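Lmo0325 protein (PDB 4RYK) is a putative transcriptional regulator of the Rgg type that probably binds DNA through an N-terminal helix-turn-helix domain and carries a C-terminal domain of TPR-like helical repeats. Local coordinates at residues T160-S168 / Y196-L206; V95-I105 / K117-N128. All coordinates share one frame; numbering follows the deposited sequence.

Contact 1. Residues T160-S168 / Y196-L206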
# COMPACT_ATOMS: atom_id res chain seq x y z
N THR A 160 12.82 0.07 13.17
CA THR A 160 11.57 -0.22 12.51
C THR A 160 11.05 1.09 11.93
O THR A 160 11.75 2.10 11.98
CB THR A 160 10.56 -0.81 13.50
OG1 THR A 160 10.19 0.19 14.44
CG2 THR A 160 11.19 -2.00 14.25
N LEU A 161 9.86 1.09 11.33
CA LEU A 161 9.41 2.31 10.67
C LEU A 161 9.15 3.45 11.63
O LEU A 161 9.22 4.62 11.25
CB LEU A 161 8.20 2.05 9.80
CG LEU A 161 8.50 1.07 8.68
CD1 LEU A 161 7.24 0.83 7.87
CD2 LEU A 161 9.61 1.52 7.76
N GLU A 162 8.87 3.14 12.89
CA GLU A 162 8.72 4.18 13.90
C GLU A 162 9.96 5.11 13.94
O GLU A 162 9.84 6.32 13.99
CB GLU A 162 8.48 3.53 15.27
CG GLU A 162 8.43 4.52 16.44
CD GLU A 162 7.13 5.30 16.45
OE1 GLU A 162 6.18 4.95 15.69
OE2 GLU A 162 7.00 6.23 17.23
N GLU A 163 11.16 4.54 13.89
CA GLU A 163 12.36 5.37 13.98
C GLU A 163 12.59 6.12 12.70
O GLU A 163 13.08 7.24 12.72
CB GLU A 163 13.58 4.52 14.33
CG GLU A 163 13.60 4.05 15.78
CD GLU A 163 12.63 2.88 16.05
OE1 GLU A 163 12.53 1.96 15.21
OE2 GLU A 163 11.94 2.87 17.08
N VAL A 164 12.19 5.53 11.58
CA VAL A 164 12.24 6.21 10.28
C VAL A 164 11.38 7.48 10.35
O VAL A 164 11.79 8.55 9.93
CB VAL A 164 11.75 5.32 9.10
CG1 VAL A 164 11.81 6.09 7.84
CG2 VAL A 164 12.64 4.11 8.94
N ARG A 165 10.19 7.37 10.93
CA ARG A 165 9.33 8.55 11.09
C ARG A 165 9.91 9.54 12.08
O ARG A 165 9.87 10.73 11.87
CB ARG A 165 7.98 8.11 11.58
CG ARG A 165 7.21 7.37 10.52
CD ARG A 165 6.14 6.57 11.21
NE ARG A 165 5.27 6.14 10.19
CZ ARG A 165 4.81 4.94 9.99
NH1 ARG A 165 5.02 3.86 10.83
NH2 ARG A 165 4.03 4.86 8.92
N ILE A 166 10.47 9.04 13.18
CA ILE A 166 11.05 9.94 14.16
C ILE A 166 12.20 10.73 13.52
O ILE A 166 12.27 11.96 13.62
CB ILE A 166 11.52 9.17 15.40
CG1 ILE A 166 10.31 8.73 16.24
CG2 ILE A 166 12.44 10.05 16.23
CD1 ILE A 166 10.62 7.63 17.22
N PHE A 167 13.08 10.00 12.82
CA PHE A 167 14.26 10.57 12.20
C PHE A 167 13.83 11.63 11.26
O PHE A 167 14.43 12.72 11.22
CB PHE A 167 14.99 9.53 11.38
CG PHE A 167 16.20 10.03 10.71
CD1 PHE A 167 17.20 10.64 11.45
CD2 PHE A 167 16.39 9.83 9.37
CE1 PHE A 167 18.37 11.06 10.84
CE2 PHE A 167 17.56 10.24 8.76
CZ PHE A 167 18.53 10.87 9.49
N SER A 168 12.78 11.36 10.51
CA SER A 168 12.42 12.34 9.54
C SER A 168 11.89 13.66 10.18
O SER A 168 12.03 14.69 9.55
CB SER A 168 11.47 11.77 8.52
OG SER A 168 10.21 11.81 9.10
N TYR A 196 8.40 -3.52 1.05
CA TYR A 196 7.17 -3.42 1.80
C TYR A 196 6.37 -2.25 1.17
O TYR A 196 6.85 -1.12 1.06
CB TYR A 196 7.48 -3.20 3.28
CG TYR A 196 6.30 -3.09 4.23
CD1 TYR A 196 5.19 -3.93 4.14
CD2 TYR A 196 6.35 -2.21 5.30
CE1 TYR A 196 4.14 -3.81 5.02
CE2 TYR A 196 5.31 -2.09 6.18
CZ TYR A 196 4.21 -2.89 6.05
OH TYR A 196 3.20 -2.74 6.96
N ASP A 197 5.19 -2.54 0.67
CA ASP A 197 4.41 -1.49 0.00
C ASP A 197 4.33 -0.23 0.84
O ASP A 197 4.67 0.84 0.35
CB ASP A 197 3.01 -1.98 -0.47
CG ASP A 197 2.12 -2.49 0.64
OD1 ASP A 197 2.46 -2.56 1.84
OD2 ASP A 197 1.00 -2.85 0.29
N ARG A 198 4.01 -0.35 2.12
CA ARG A 198 3.89 0.85 2.96
C ARG A 198 5.23 1.48 3.30
O ARG A 198 5.35 2.69 3.37
CB ARG A 198 3.10 0.52 4.24
CG ARG A 198 1.62 0.38 3.91
CD ARG A 198 0.80 -0.25 5.00
NE ARG A 198 -0.51 -0.57 4.46
CZ ARG A 198 -1.38 -1.40 5.00
NH1 ARG A 198 -1.13 -1.97 6.16
NH2 ARG A 198 -2.52 -1.66 4.38
N GLY A 199 6.25 0.66 3.49
CA GLY A 199 7.53 1.18 3.90
C GLY A 199 8.17 1.85 2.74
O GLY A 199 8.82 2.86 2.89
N ARG A 200 7.99 1.30 1.57
CA ARG A 200 8.58 1.89 0.39
C ARG A 200 8.19 3.36 0.20
O ARG A 200 9.03 4.21 -0.08
CB ARG A 200 8.26 1.04 -0.82
CG ARG A 200 8.55 1.68 -2.15
CD ARG A 200 8.49 0.66 -3.25
NE ARG A 200 7.16 0.10 -3.41
CZ ARG A 200 6.85 -1.16 -3.24
NH1 ARG A 200 7.75 -1.99 -2.81
NH2 ARG A 200 5.61 -1.58 -3.44
N LEU A 201 6.94 3.69 0.39
CA LEU A 201 6.50 5.06 0.17
C LEU A 201 7.01 6.00 1.27
O LEU A 201 7.34 7.15 1.01
CB LEU A 201 4.96 5.14 0.13
CG LEU A 201 4.27 4.30 -0.99
CD1 LEU A 201 2.72 4.41 -0.92
CD2 LEU A 201 4.75 4.74 -2.37
N LEU A 202 7.07 5.52 2.49
CA LEU A 202 7.70 6.30 3.58
C LEU A 202 9.17 6.56 3.30
O LEU A 202 9.63 7.67 3.44
CB LEU A 202 7.58 5.52 4.84
CG LEU A 202 8.14 6.22 6.08
CD1 LEU A 202 7.28 7.42 6.44
CD2 LEU A 202 8.18 5.21 7.24
N PHE A 203 9.92 5.56 2.83
CA PHE A 203 11.29 5.85 2.46
C PHE A 203 11.39 6.85 1.30
O PHE A 203 12.25 7.73 1.34
CB PHE A 203 12.08 4.58 2.21
CG PHE A 203 12.45 3.88 3.48
CD1 PHE A 203 13.55 4.29 4.20
CD2 PHE A 203 11.74 2.84 3.93
CE1 PHE A 203 13.91 3.66 5.37
CE2 PHE A 203 12.09 2.20 5.11
CZ PHE A 203 13.16 2.61 5.82
N CYS A 204 10.54 6.72 0.27
CA CYS A 204 10.55 7.67 -0.83
C CYS A 204 10.37 9.08 -0.37
O CYS A 204 11.13 9.97 -0.75
CB CYS A 204 9.48 7.37 -1.86
SG CYS A 204 9.82 5.91 -2.90
N HIS A 205 9.37 9.28 0.46
CA HIS A 205 9.10 10.56 1.03
C HIS A 205 10.30 11.12 1.82
O HIS A 205 10.65 12.29 1.71
CB HIS A 205 7.91 10.40 1.96
CG HIS A 205 7.56 11.63 2.69
ND1 HIS A 205 6.88 12.67 2.11
CD2 HIS A 205 7.82 12.02 3.96
CE1 HIS A 205 6.72 13.64 2.99
NE2 HIS A 205 7.28 13.27 4.13
N LEU A 206 10.91 10.29 2.65
CA LEU A 206 12.04 10.75 3.43
C LEU A 206 13.20 11.10 2.49
O LEU A 206 13.84 12.13 2.65
CB LEU A 206 12.48 9.65 4.37
CG LEU A 206 13.82 9.92 5.08
CD1 LEU A 206 13.73 11.24 5.85
CD2 LEU A 206 14.19 8.81 6.03

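Contact 2. Residues V95-I105 / K117-N128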
# COMPACT_ATOMS: atom_id res chain seq x y z
N VAL A 95 -2.21 24.14 16.04
CA VAL A 95 -1.48 24.07 17.29
C VAL A 95 -2.46 23.70 18.41
O VAL A 95 -2.11 22.94 19.31
CB VAL A 95 -0.64 25.38 17.51
CG1 VAL A 95 -1.45 26.50 18.17
CG2 VAL A 95 0.63 25.09 18.30
N VAL A 96 -3.70 24.18 18.31
CA VAL A 96 -4.74 23.76 19.25
C VAL A 96 -4.98 22.26 19.18
O VAL A 96 -4.98 21.59 20.19
CB VAL A 96 -6.04 24.55 19.02
CG1 VAL A 96 -7.14 24.09 19.98
CG2 VAL A 96 -5.78 26.05 19.17
N GLY A 97 -5.09 21.70 17.97
CA GLY A 97 -5.26 20.24 17.82
C GLY A 97 -4.05 19.41 18.32
O GLY A 97 -4.21 18.35 18.93
N MSE A 98 -2.85 19.90 18.08
CA MSE A 98 -1.67 19.20 18.57
C MSE A 98 -1.65 19.17 20.05
O MSE A 98 -1.24 18.17 20.66
CB MSE A 98 -0.40 19.91 18.20
CG MSE A 98 -0.36 20.03 16.71
SE MSE A 98 1.52 20.09 16.26
CE MSE A 98 1.23 20.58 14.40
N GLN A 99 -2.04 20.29 20.68
CA GLN A 99 -2.03 20.33 22.14
C GLN A 99 -3.02 19.30 22.71
O GLN A 99 -2.74 18.65 23.72
CB GLN A 99 -2.37 21.73 22.64
CG GLN A 99 -2.46 21.87 24.15
CD GLN A 99 -1.12 21.66 24.81
OE1 GLN A 99 -0.13 22.33 24.50
NE2 GLN A 99 -1.07 20.70 25.72
N ALA A 100 -4.16 19.15 22.05
CA ALA A 100 -5.15 18.12 22.44
C ALA A 100 -4.61 16.71 22.23
O ALA A 100 -4.74 15.82 23.09
CB ALA A 100 -6.44 18.32 21.64
N LEU A 101 -3.96 16.49 21.10
CA LEU A 101 -3.30 15.21 20.92
C LEU A 101 -2.26 14.98 22.03
O LEU A 101 -2.14 13.88 22.56
CB LEU A 101 -2.67 15.14 19.56
CG LEU A 101 -1.97 13.82 19.25
CD1 LEU A 101 -2.97 12.68 19.29
CD2 LEU A 101 -1.31 13.89 17.91
N LEU A 102 -1.52 16.02 22.39
CA LEU A 102 -0.54 15.90 23.46
C LEU A 102 -1.18 15.58 24.80
O LEU A 102 -0.72 14.69 25.49
CB LEU A 102 0.28 17.17 23.57
CG LEU A 102 1.31 17.26 24.68
CD1 LEU A 102 2.27 16.08 24.64
CD2 LEU A 102 2.06 18.57 24.50
N ASP A 103 -2.24 16.29 25.16
CA ASP A 103 -3.01 15.99 26.39
C ASP A 103 -3.51 14.54 26.44
O ASP A 103 -3.42 13.89 27.48
CB ASP A 103 -4.22 16.92 26.53
CG ASP A 103 -3.83 18.42 26.74
OD1 ASP A 103 -2.67 18.79 27.01
OD2 ASP A 103 -4.72 19.28 26.63
N LYS A 104 -4.03 14.05 25.33
CA LYS A 104 -4.54 12.68 25.30
C LYS A 104 -3.44 11.66 25.60
O LYS A 104 -3.56 10.91 26.55
CB LYS A 104 -5.19 12.36 23.95
CG LYS A 104 -5.50 10.88 23.73
CD LYS A 104 -6.62 10.66 22.72
CE LYS A 104 -6.25 11.11 21.32
NZ LYS A 104 -5.46 10.08 20.58
N ILE A 105 -2.37 11.66 24.80
CA ILE A 105 -1.31 10.67 24.98
C ILE A 105 -0.62 10.81 26.33
O ILE A 105 -0.06 9.87 26.86
CB ILE A 105 -0.26 10.67 23.83
CG1 ILE A 105 0.64 11.88 23.87
CG2 ILE A 105 -0.92 10.62 22.46
CD1 ILE A 105 1.53 11.93 22.66
N LYS A 117 5.83 12.46 22.57
CA LYS A 117 5.50 13.72 23.26
C LYS A 117 6.50 14.81 22.98
O LYS A 117 6.12 15.95 22.77
CB LYS A 117 5.38 13.52 24.75
CG LYS A 117 4.17 12.69 25.09
CD LYS A 117 3.87 12.68 26.58
CE LYS A 117 4.79 11.78 27.36
NZ LYS A 117 4.00 11.07 28.41
N ALA A 118 7.78 14.44 22.93
CA ALA A 118 8.81 15.45 22.64
C ALA A 118 8.60 16.01 21.24
O ALA A 118 8.75 17.20 20.99
CB ALA A 118 10.21 14.86 22.82
N ILE A 119 8.21 15.15 20.31
CA ILE A 119 8.00 15.62 18.94
C ILE A 119 6.87 16.65 18.89
O ILE A 119 6.99 17.73 18.29
CB ILE A 119 7.76 14.42 17.98
CG1 ILE A 119 9.13 13.79 17.65
CG2 ILE A 119 7.10 14.85 16.69
CD1 ILE A 119 9.00 12.41 17.12
N LEU A 120 5.79 16.31 19.54
CA LEU A 120 4.67 17.19 19.61
C LEU A 120 5.03 18.52 20.29
O LEU A 120 4.65 19.58 19.81
CB LEU A 120 3.57 16.50 20.38
CG LEU A 120 2.53 15.67 19.64
CD1 LEU A 120 1.68 14.94 20.66
CD2 LEU A 120 1.63 16.54 18.79
N HIS A 121 5.70 18.46 21.44
CA HIS A 121 6.10 19.67 22.12
C HIS A 121 6.91 20.54 21.21
O HIS A 121 6.66 21.73 21.13
CB HIS A 121 6.95 19.38 23.33
CG HIS A 121 6.16 19.14 24.57
ND1 HIS A 121 6.06 17.89 25.16
CD2 HIS A 121 5.44 19.99 25.34
CE1 HIS A 121 5.31 17.99 26.25
NE2 HIS A 121 4.93 19.25 26.38
N THR A 122 7.91 19.97 20.54
CA THR A 122 8.77 20.80 19.70
C THR A 122 7.97 21.44 18.60
O THR A 122 8.23 22.58 18.22
CB THR A 122 9.97 20.09 19.07
OG1 THR A 122 9.54 19.08 18.15
CG2 THR A 122 10.83 19.46 20.12
N ARG A 123 7.00 20.69 18.06
CA ARG A 123 6.21 21.19 16.95
C ARG A 123 5.30 22.30 17.45
O ARG A 123 5.10 23.30 16.76
CB ARG A 123 5.42 20.02 16.31
CG ARG A 123 4.61 20.33 15.08
CD ARG A 123 5.39 21.02 13.99
NE ARG A 123 6.28 20.13 13.29
CZ ARG A 123 6.16 19.78 12.01
NH1 ARG A 123 5.17 20.24 11.25
NH2 ARG A 123 7.05 18.97 11.49
N ILE A 124 4.78 22.17 18.65
CA ILE A 124 3.97 23.28 19.21
C ILE A 124 4.81 24.54 19.50
O ILE A 124 4.39 25.64 19.18
CB ILE A 124 3.18 22.84 20.45
CG1 ILE A 124 2.11 21.79 20.08
CG2 ILE A 124 2.56 24.04 21.17
CD1 ILE A 124 1.78 20.84 21.22
N GLN A 125 6.01 24.40 20.06
CA GLN A 125 6.88 25.58 20.26
C GLN A 125 7.27 26.21 18.90
O GLN A 125 7.20 27.43 18.74
CB GLN A 125 8.17 25.25 21.03
CG GLN A 125 8.01 24.59 22.39
CD GLN A 125 9.32 23.95 22.88
OE1 GLN A 125 10.15 23.48 22.09
NE2 GLN A 125 9.50 23.93 24.18
N THR A 126 7.63 25.41 17.91
CA THR A 126 7.97 25.96 16.60
C THR A 126 6.82 26.74 15.94
O THR A 126 7.04 27.86 15.47
CB THR A 126 8.43 24.88 15.63
OG1 THR A 126 9.51 24.21 16.26
CG2 THR A 126 8.91 25.47 14.32
N ILE A 127 5.62 26.16 15.93
CA ILE A 127 4.47 26.82 15.30
C ILE A 127 4.10 28.12 16.03
O ILE A 127 3.92 29.14 15.40
CB ILE A 127 3.25 25.89 15.26
CG1 ILE A 127 3.52 24.71 14.31
CG2 ILE A 127 2.00 26.66 14.83
CD1 ILE A 127 2.50 23.61 14.37
N ASN A 128 3.99 28.08 17.35
CA ASN A 128 3.68 29.30 18.10
C ASN A 128 4.71 30.46 17.97
O ASN A 128 4.28 31.60 17.84
CB ASN A 128 3.41 28.96 19.58
CG ASN A 128 1.97 28.55 19.83
OD1 ASN A 128 1.06 28.80 19.04
ND2 ASN A 128 1.75 27.95 20.98

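Contact 1. Residues T160-S168 / Y196-L206
L161 sends its two methyls to different partners on helix 197-206. With CG anti to the carbonyl carbon (chi1 -63°), the side chain reaches the first turn of that helix: CD1 comes in the ring plane to the edge of Y196, 3.9 Å from its CE2, and also rests against the CA of G199, while CD2 lies 3.7 Å from F203 CE2. Both methyls of V164 meet the F203 ring. Its CG2 approaches the end of the ring, 3.5 Å from CZ, and its CG1 lies over one face toward the rim and has a second partner in L202 CD2 at 3.8 Å. L202 holds CG anti to its backbone N (chi1 -177°), which carries CD2 in among L161, V164 and R165; L161 and L202 pass one another in opposite directions. The extended R165 side chain crosses L202 at about a right angle, touching it through CG, and CD2 of L202 lies over one face of the guanidinium, 4.2 Å above its plane.

The two segments run nearly parallel, 18° apart with axes 10.8 Å from each other, and helix 176-193 connects them. Such parallel stacking of every second helix is characteristic of TPR-like superhelical repeats, consistent with the Rgg C-terminal family. Helix 176-193 adds M186, S189 and Y193 around the F203 ring.

Farther along, L206 CD1 packs 3.5 Å from S168 CB, and its CD2 reaches the edge of the F167 ring. The S168 hydroxyl is turned back onto its own helix, donating to R165 O at 3.0 Å. At the other end, the hydroxyl of Y196 is hydrogen-bonded to D65 of the second subunit.

Contact 2. Residues V95-I105 / K117-N128
Chi1 of -58° in the selenomethionine M98 sets CG beside its backbone N, and the chain beyond CG is extended, which carries SE and CE across to helix 117-128. Both atoms make tight approaches there: SE lies 3.3 Å from R123 CG, and CE meets I127 CD1 tip to tip. L102 instead has CG anti to the backbone N, and its CD2 is delivered onto a face of the H121 imidazole. This CH-pi contact measures 3.7 Å from CD2 to the H121 ring centroid, 18° off the ring normal; Y145 of helix 143-153 stacks with the same imidazole. CD1 of L102 lies against K117 CG.

The segments are antiparallel, 156° between directions with axes 9.8 Å apart, and belong to successive helices joined by a short connection: a helical hairpin, consistent with the TPR-like architecture of the Rgg C-terminal family. Knobs-into-holes packing runs along it from both sides. M98 enters the hole formed by L120, R123, I124 and I127, and L102 the one formed by K117, L120, H121 and I124. In return, L120 sits among M98, L101, L102 and I105, with CD1 3.6 Å from I105 CD1 and CD2 directed to the M98 backbone carbonyl and CB. I124 fills the hole of V95, M98, Q99 and L102, its CG1 3.7 Å from M98 CB.

Away from the connection, V95 packs its CG2 3.6 Å from I124 CG2, and its CG1 lies 3.5 Å from the amide oxygen OD1 of N128. Near the other end, I105 CD1 lies 3.7 Å from K117 CG, so that the apolar part of the lysine chain does the packing. F86 and S90 of helix 82-91 press on L120, M98 and R123 from outside the pair.

Both contacts belong to the Rgg-type C-terminal part of the protein, and contact 2 comes first in the sequence. Contact 1 is near the centre of the chain, joins parallel helices that are not successive, and borders the second subunit; contact 2, its centre about 19 Å from the centre of the chain, holds a partly buried antiparallel pair and lies clear of the second subunit. Neither has a hydrogen bond between its segments. Contact 1 packs methyls around the aromatic rings of F203, Y196 and F167, whereas contact 2 relies on knobs-into-holes packing and buries more surface, 678 against 442 Å². The two meet directly where I166 CG1 lies 4.0 Å from I119 CD1, so helix 161-170 packs on helix 113-132.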